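Local coordinates for A rubisco-like protein (Burkholderia fungorum, PDB 3NWR) that probably catalyses an enolate-type reaction like its rubisco relatives, using a carboxylated active-site lysine in a dimer of the rubisco fold, at the interface of chains A and B. Numbering follows the deposited sequence. Chains: chain A/B, A rubisco-like protein.

Contact 1: the interface of chains A and B. Residues chain A 75, 289-290, 293-295; chain B 75-76, 294, 297.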
loop_
_atom_site.group_PDB
_atom_site.type_symbol
_atom_site.label_atom_id
_atom_site.label_comp_id
_atom_site.label_asym_id
_atom_site.label_seq_id
_atom_site.Cartn_x
_atom_site.Cartn_y
_atom_site.Cartn_z
ATOM N N LEU A 75 -14.269 5.137 -13.602
ATOM C CA LEU A 75 -12.888 4.816 -13.961
ATOM C C LEU A 75 -12.771 4.403 -15.424
ATOM O O LEU A 75 -13.671 3.760 -15.968
ATOM C CB LEU A 75 -12.360 3.664 -13.099
ATOM C CG LEU A 75 -12.405 3.803 -11.575
ATOM C CD1 LEU A 75 -12.052 2.456 -10.946
ATOM C CD2 LEU A 75 -11.452 4.894 -11.095
ATOM N N GLY A 289 -4.694 8.351 1.599
ATOM C CA GLY A 289 -5.459 9.156 0.655
ATOM C C GLY A 289 -5.443 8.568 -0.753
ATOM O O GLY A 289 -6.443 8.605 -1.478
ATOM N N MET A 290 -4.300 8.040 -1.167
ATOM C CA MET A 290 -4.217 7.349 -2.446
ATOM C C MET A 290 -5.177 6.162 -2.495
ATOM O O MET A 290 -5.709 5.843 -3.556
ATOM C CB MET A 290 -2.784 6.876 -2.708
ATOM C CG MET A 290 -2.679 5.802 -3.774
ATOM S SD MET A 290 -0.968 5.381 -4.179
ATOM C CE MET A 290 -0.470 4.662 -2.630
ATOM N N ARG A 293 -9.377 8.440 -1.662
ATOM C CA ARG A 293 -9.966 9.746 -2.038
ATOM C C ARG A 293 -11.062 9.622 -3.083
ATOM O O ARG A 293 -11.971 10.448 -3.115
ATOM C CB ARG A 293 -8.928 10.741 -2.588
ATOM C CG ARG A 293 -7.916 11.324 -1.606
ATOM C CD ARG A 293 -8.285 12.676 -0.962
ATOM N NE ARG A 293 -9.037 13.661 -1.761
ATOM C CZ ARG A 293 -8.550 14.821 -2.211
ATOM N NH1 ARG A 293 -7.277 15.164 -2.007
ATOM N NH2 ARG A 293 -9.350 15.650 -2.868
ATOM N N ASP A 294 -10.959 8.636 -3.965
ATOM C CA ASP A 294 -11.983 8.431 -4.995
ATOM C C ASP A 294 -13.049 7.487 -4.441
ATOM O O ASP A 294 -12.757 6.324 -4.165
ATOM C CB ASP A 294 -11.338 7.852 -6.257
ATOM C CG ASP A 294 -12.331 7.615 -7.378
ATOM O OD1 ASP A 294 -13.546 7.523 -7.106
ATOM O OD2 ASP A 294 -11.868 7.505 -8.540
ATOM N N PRO A 295 -14.285 7.984 -4.263
ATOM C CA PRO A 295 -15.322 7.156 -3.633
ATOM C C PRO A 295 -15.641 5.870 -4.401
ATOM O O PRO A 295 -16.233 4.956 -3.822
ATOM C CB PRO A 295 -16.553 8.082 -3.609
ATOM C CG PRO A 295 -16.267 9.131 -4.619
ATOM C CD PRO A 295 -14.780 9.332 -4.583
ATOM N N LEU B 75 -11.911 14.594 -7.754
ATOM C CA LEU B 75 -12.101 14.018 -6.424
ATOM C C LEU B 75 -12.903 14.947 -5.519
ATOM O O LEU B 75 -12.772 16.171 -5.603
ATOM C CB LEU B 75 -10.750 13.753 -5.752
ATOM C CG LEU B 75 -9.725 12.876 -6.478
ATOM C CD1 LEU B 75 -8.393 12.954 -5.732
ATOM C CD2 LEU B 75 -10.210 11.433 -6.576
ATOM N N PRO B 76 -13.733 14.370 -4.638
ATOM C CA PRO B 76 -14.373 15.179 -3.595
ATOM C C PRO B 76 -13.331 15.834 -2.701
ATOM O O PRO B 76 -12.221 15.317 -2.539
ATOM C CB PRO B 76 -15.158 14.147 -2.775
ATOM C CG PRO B 76 -15.311 12.965 -3.665
ATOM C CD PRO B 76 -14.108 12.947 -4.558
ATOM N N ASP B 294 -7.579 5.336 -11.157
ATOM C CA ASP B 294 -8.086 6.695 -11.377
ATOM C C ASP B 294 -6.933 7.573 -11.859
ATOM O O ASP B 294 -5.977 7.795 -11.117
ATOM C CB ASP B 294 -8.685 7.239 -10.076
ATOM C CG ASP B 294 -9.240 8.643 -10.218
ATOM O OD1 ASP B 294 -8.852 9.358 -11.164
ATOM O OD2 ASP B 294 -10.063 9.024 -9.350
ATOM N N LEU B 297 -5.332 10.216 -9.616
ATOM C CA LEU B 297 -4.924 9.833 -8.270
ATOM C C LEU B 297 -3.861 8.753 -8.276
ATOM O O LEU B 297 -3.802 7.941 -9.186
ATOM C CB LEU B 297 -6.146 9.322 -7.494
ATOM C CG LEU B 297 -6.014 9.001 -6.004
ATOM C CD1 LEU B 297 -5.631 10.258 -5.221
ATOM C CD2 LEU B 297 -7.322 8.414 -5.467
HETATM O O HOH W 1 -11.608 12.830 -1.640
#

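Contact 2: the interface of chains A and B. Residues chain A 172-173, 203-205; chain B 40, 56-57, 101-102.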
loop_
_atom_site.group_PDB
_atom_site.type_symbol
_atom_site.label_atom_id
_atom_site.label_comp_id
_atom_site.label_asym_id
_atom_site.label_seq_id
_atom_site.Cartn_x
_atom_site.Cartn_y
_atom_site.Cartn_z
ATOM N N VAL A 172 11.357 18.221 9.016
ATOM C CA VAL A 172 12.658 17.585 8.894
ATOM C C VAL A 172 13.677 18.695 8.653
ATOM O O VAL A 172 13.341 19.730 8.079
ATOM C CB VAL A 172 12.665 16.527 7.747
ATOM C CG1 VAL A 172 12.450 17.181 6.360
ATOM C CG2 VAL A 172 13.942 15.704 7.784
ATOM N N GLY A 173 14.905 18.506 9.118
ATOM C CA GLY A 173 15.944 19.497 8.874
ATOM C C GLY A 173 16.667 19.984 10.115
ATOM O O GLY A 173 17.807 20.445 10.027
ATOM N N PRO A 203 16.957 10.911 8.846
ATOM C CA PRO A 203 17.605 11.875 7.953
ATOM C C PRO A 203 19.073 12.068 8.316
ATOM O O PRO A 203 19.449 11.863 9.464
ATOM C CB PRO A 203 16.838 13.168 8.230
ATOM C CG PRO A 203 16.440 13.044 9.686
ATOM C CD PRO A 203 16.144 11.573 9.883
ATOM N N ALA A 204 19.885 12.485 7.354
ATOM C CA ALA A 204 21.272 12.831 7.650
ATOM C C ALA A 204 21.351 13.982 8.664
ATOM O O ALA A 204 22.289 14.057 9.461
ATOM C CB ALA A 204 22.025 13.176 6.360
ATOM N N HIS A 205 20.350 14.863 8.650
ATOM C CA HIS A 205 20.328 16.024 9.544
ATOM C C HIS A 205 20.279 15.643 11.021
ATOM O O HIS A 205 20.832 16.333 11.882
ATOM C CB HIS A 205 19.128 16.912 9.221
ATOM C CG HIS A 205 19.045 17.308 7.782
ATOM N ND1 HIS A 205 17.944 17.044 6.994
ATOM C CD2 HIS A 205 19.935 17.946 6.985
ATOM C CE1 HIS A 205 18.156 17.514 5.777
ATOM N NE2 HIS A 205 19.360 18.056 5.743
ATOM N N SER B 40 10.636 20.722 4.733
ATOM C CA SER B 40 10.770 21.562 5.932
ATOM C C SER B 40 9.879 22.813 5.973
ATOM O O SER B 40 10.164 23.758 6.719
ATOM C CB SER B 40 12.220 21.994 6.098
ATOM O OG SER B 40 12.659 22.684 4.943
ATOM N N ARG B 56 19.301 23.272 3.278
ATOM C CA ARG B 56 19.711 21.874 3.276
ATOM C C ARG B 56 18.512 20.929 3.258
ATOM O O ARG B 56 18.673 19.721 3.072
ATOM C CB ARG B 56 20.554 21.579 4.518
ATOM C CG ARG B 56 19.762 21.657 5.823
ATOM C CD ARG B 56 20.654 21.524 7.047
ATOM N NE ARG B 56 19.904 21.717 8.285
ATOM C CZ ARG B 56 20.449 22.088 9.441
ATOM N NH1 ARG B 56 21.756 22.306 9.519
ATOM N NH2 ARG B 56 19.688 22.248 10.522
ATOM N N SER B 57 17.316 21.477 3.457
ATOM C CA SER B 57 16.155 20.632 3.738
ATOM C C SER B 57 14.865 20.986 3.008
ATOM O O SER B 57 13.915 20.212 3.039
ATOM C CB SER B 57 15.873 20.618 5.239
ATOM O OG SER B 57 15.430 21.895 5.682
ATOM N N ALA B 101 19.501 14.320 1.676
ATOM C CA ALA B 101 19.856 14.340 3.088
ATOM C C ALA B 101 18.622 14.265 4.005
ATOM O O ALA B 101 18.726 13.843 5.153
ATOM C CB ALA B 101 20.687 15.586 3.405
ATOM N N ASN B 102 17.461 14.670 3.495
ATOM C CA ASN B 102 16.223 14.564 4.272
ATOM C C ASN B 102 15.817 13.112 4.506
ATOM O O ASN B 102 15.120 12.807 5.483
ATOM C CB ASN B 102 15.060 15.258 3.555
ATOM C CG ASN B 102 15.143 16.766 3.606
ATOM O OD1 ASN B 102 16.115 17.331 4.096
ATOM N ND2 ASN B 102 14.109 17.430 3.096
#

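Contact 1: the interface of chains A and B
A:Asp294 and B:Asp294 meet carboxylate to carboxylate because in each chain CG stands anti to the backbone N (chi1 -180°), pointing the acid at its own symmetry mate. A:Arg293, with CG beside the backbone N, bends at chi2 (-94°) and again at chi3, bringing its guanidinium to B:Leu75 and the carbonyl of B:Pro76. This patch of the rubisco-like homodimer therefore holds a contact at the two-fold axis itself and, beside it, an arginine grip that has a twin on the other side.

At the axis, OD2 of A:Asp294 lies 2.5 Å from OD2 of B:Asp294, with the carboxylate planes 79° apart. Two bare carboxylates would repel at that distance, so a proton shared between the oxygens, giving a short hydrogen bond, is the likely reading, although no proton is seen. Leucine methyls flank the pair: CD2 of B:Leu75 packs 3.8 Å from CB of A:Asp294, and A:Leu75 does the same for B:Asp294, its side chain running at about a right angle to the acid.

On the arginine side, NH2 of A:Arg293 donates a hydrogen bond of 2.9 Å to the backbone O of B:Pro76, from a position tilted away from the carbonyl plane. CD1 of B:Leu75 sits 3.9 Å above the guanidinium plane of A:Arg293, over its centre, so that one face rests on a methyl group. Edge-on to the same group, water 1 pairs with NE of A:Arg293 at 2.7 Å. It also hydrogen-bonds to A:Arg293 O and B:Pro76 O, tying side chain and backbone of the arginine to the partner's carbonyl.

The rings of A:Pro295 and B:Pro76 approach tip to tip, CD to CD at 3.7 Å. Farther along, the branched end of B:Leu297 turns to the chain A backbone, its methyl CD2 3.6 Å from the carbonyl O of A:Met290.

Contact 2: the interface of chains A and B
B:Arg56 lies alongside A:His205 and reaches past it to the backbone of A:Gly173. In the rubisco family the N-terminal domain of one subunit packs against the catalytic barrel of the other, and this is such a place: the residues of B belong to the N-terminal family region, those of A to the catalytic one.

The arginine leaves its backbone with CG in the crowded position between N and the carbonyl carbon (chi1 67°), then runs extended to NE. CB skirts the rim of the A:His205 imidazole. CG of B:Arg56 comes 3.6 Å from NE2 of A:His205, and CD is 3.7 Å from the ring carbon CD2. The two side chains run antiparallel, alongside one another, with ring and guanidinium planes 33° apart. NE makes a weak hydrogen bond to the carbonyl O of A:Gly173. At the tip, NH2 of B:Arg56 gives that same oxygen a hydrogen bond of 2.7 Å, though the oxygen lies well out of the guanidinium plane. The carbonyl thus sits beside the NE and NH2 fork, taking a bent bond from NH2 and a weak one from NE, so its hold on the guanidinium's rotation is probably loose.

The imidazole of A:His205 is hemmed in from other directions as well. B:Ala101 O stands 3.6 Å above one face of the A:His205 ring, nearer its edge than its middle, while B:Asn102 CG lies at the ring edge, in plane, its amide turned 66° from the ring. NE2 reaches B:Arg56 O in a weak hydrogen bond. The rotation of the B:Asn102 amide is set within its own chain, where ND2 donates an almost straight hydrogen bond of 2.8 Å to B:Ser57 O.

Next to the histidine, the backbone N of A:Ala204 donates to B:Ala101 O at 2.8 Å. CG1 of A:Val172 packs against the B:Asn102 amide, 3.7 Å from ND2. B:Ser57 OG and B:Ser40 OG share a hydrogen bond of 3.0 Å.

The C-alpha centres of contact 1 and contact 2 lie about 31 Å apart, and the two have no residue in common. Contact 1 sits at the two-fold axis, where a residue can meet its own copy; contact 2 lies away from it and recurs with the chains exchanged. Contact 2 sets N-terminal family residues of chain B against catalytic-region residues of chain A, while in contact 1 both chains supply residues of both ranges. Contact 1 includes the short strand at 297, and contact 2 the 3-10 helix 100-102. Together they fix the subunits centrally and farther out, which suits a family whose active sites are built from two chains.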